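Long-range contact in SAV1430 (PDB 2FFM), which is of unknown function but belongs to the Nfu/NifU N-terminal domain family and may be linked to iron-sulphur cluster scaffolding: residues M1-S5 / I17-E21. Residues are numbered along the deposited sequence.
Sequences MKIIS and ITLSE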
loop_
_atom_site.group_PDB
_atom_site.type_symbol
_atom_site.label_atom_id
_atom_site.label_comp_id
_atom_site.label_asym_id
_atom_site.label_seq_id
_atom_site.Cartn_x
_atom_site.Cartn_y
_atom_site.Cartn_z
HETATM N N MSE A 1 12.438 -1.415 -6.107
HETATM C CA MSE A 1 11.838 -1.554 -4.750
HETATM C C MSE A 1 11.273 -2.959 -4.584
HETATM O O MSE A 1 10.598 -3.478 -5.473
HETATM C CB MSE A 1 10.736 -0.515 -4.568
HETATM C CG MSE A 1 10.252 -0.347 -3.149
HETATM SE SE MSE A 1 9.276 1.295 -3.028
HETATM C CE MSE A 1 10.755 2.470 -2.623
ATOM N N LYS A 2 11.549 -3.564 -3.434
ATOM C CA LYS A 2 11.110 -4.923 -3.153
ATOM C C LYS A 2 10.344 -5.066 -1.842
ATOM O O LYS A 2 10.636 -4.391 -0.854
ATOM C CB LYS A 2 12.333 -5.846 -3.115
ATOM C CG LYS A 2 12.016 -7.311 -2.869
ATOM C CD LYS A 2 13.272 -8.157 -2.717
ATOM C CE LYS A 2 14.017 -7.854 -1.435
ATOM N NZ LYS A 2 15.049 -8.900 -1.171
ATOM N N ILE A 3 9.361 -5.961 -1.843
ATOM C CA ILE A 3 8.577 -6.243 -0.651
ATOM C C ILE A 3 9.373 -7.255 0.159
ATOM O O ILE A 3 9.781 -8.287 -0.369
ATOM C CB ILE A 3 7.234 -6.886 -0.997
ATOM C CG1 ILE A 3 6.410 -5.929 -1.858
ATOM C CG2 ILE A 3 6.502 -7.262 0.276
ATOM C CD1 ILE A 3 6.232 -4.568 -1.236
ATOM N N ILE A 4 9.592 -6.955 1.436
ATOM C CA ILE A 4 10.341 -7.844 2.316
ATOM C C ILE A 4 9.429 -8.618 3.263
ATOM O O ILE A 4 9.838 -9.629 3.835
ATOM C CB ILE A 4 11.379 -7.058 3.157
ATOM C CG1 ILE A 4 12.230 -8.028 3.987
ATOM C CG2 ILE A 4 10.668 -6.088 4.082
ATOM C CD1 ILE A 4 13.434 -7.372 4.671
ATOM N N SER A 5 8.193 -8.147 3.416
ATOM C CA SER A 5 7.232 -8.793 4.312
ATOM C C SER A 5 5.788 -8.323 4.136
ATOM O O SER A 5 5.533 -7.136 3.967
ATOM C CB SER A 5 7.661 -8.563 5.766
ATOM O OG SER A 5 6.618 -8.877 6.666
ATOM N N ILE A 17 2.463 -3.998 4.661
ATOM C CA ILE A 17 3.457 -4.426 3.694
ATOM C C ILE A 17 4.765 -3.699 4.000
ATOM O O ILE A 17 4.838 -2.475 3.905
ATOM C CB ILE A 17 2.995 -4.077 2.271
ATOM C CG1 ILE A 17 1.654 -4.753 1.997
ATOM C CG2 ILE A 17 4.042 -4.521 1.240
ATOM C CD1 ILE A 17 1.044 -4.400 0.649
ATOM N N THR A 18 5.794 -4.446 4.385
ATOM C CA THR A 18 7.080 -3.833 4.693
ATOM C C THR A 18 7.990 -3.825 3.461
ATOM O O THR A 18 8.220 -4.859 2.844
ATOM C CB THR A 18 7.772 -4.572 5.848
ATOM O OG1 THR A 18 6.892 -4.611 6.978
ATOM C CG2 THR A 18 9.044 -3.858 6.247
ATOM N N LEU A 19 8.493 -2.647 3.102
ATOM C CA LEU A 19 9.370 -2.510 1.946
ATOM C C LEU A 19 10.837 -2.448 2.364
ATOM O O LEU A 19 11.151 -2.247 3.539
ATOM C CB LEU A 19 9.000 -1.257 1.148
ATOM C CG LEU A 19 7.518 -1.169 0.765
ATOM C CD1 LEU A 19 6.752 -0.590 1.935
ATOM C CD2 LEU A 19 7.315 -0.301 -0.459
ATOM N N SER A 20 11.731 -2.630 1.398
ATOM C CA SER A 20 13.163 -2.599 1.672
ATOM C C SER A 20 13.644 -1.162 1.849
ATOM O O SER A 20 14.288 -0.826 2.852
ATOM C CB SER A 20 13.939 -3.291 0.536
ATOM O OG SER A 20 13.544 -2.836 -0.753
ATOM N N GLU A 21 13.310 -0.320 0.874
ATOM C CA GLU A 21 13.688 1.089 0.888
ATOM C C GLU A 21 12.844 1.846 1.917
ATOM O O GLU A 21 11.620 1.917 1.800
ATOM C CB GLU A 21 13.490 1.691 -0.507
ATOM C CG GLU A 21 14.433 2.831 -0.831
ATOM C CD GLU A 21 14.321 3.286 -2.276
ATOM O OE1 GLU A 21 14.460 2.435 -3.184
ATOM O OE2 GLU A 21 14.100 4.497 -2.508
#
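Ile17 opens the pairing from inside the fold: its CG2 packs 3.3 Å from CD1 of Ile3, and its CA lies 3.4 Å from O of Ser5 in a CA-H...O contact. At Thr18 the antiparallel ladder departs from regular register. Its N donates a short hydrogen bond to O of Ser5 (2.7 Å), while its O receives N of Ile4 at 2.9 Å and, more weakly, N of Ser5 at 3.3 Å. Two residues, Ile4 and Ser5, thus face the single residue Thr18: a beta bulge, and of the classic type, as both of their N atoms turn to the one carbonyl and Ile4 has near-helical backbone angles (phi -104°, psi -17°). This lets the side chain of Ile4 fall on the same side as those of Thr18 and Ser5; the CG2 atoms of Ile4 and Thr18 meet at 3.5 Å. Leu19 forms a non-hydrogen-bonded pair with Ile3 (CA to CA 4.6 Å) and turns its side chain to the other face, where its CD2 touches SE of selenomethionine Met1 at 3.6 Å. Beyond the strand, Ser20 adds a last backbone bond, from its N to O of Lys2 (3.1 Å), and its OG makes a weak one to the same oxygen at 3.3 Å. Glu21 ends the contact with CB 3.5 Å from CE of Met1. The two segments are the open ends of the hairpin formed by strands 3-8 and 14-19. Strand 3-8 edges the antiparallel sheet within the chain; strand 14-19 pairs on its other side with strand 60-65, and Phe82, just past helix 71-80, packs against Met1, Ile3 and Leu19.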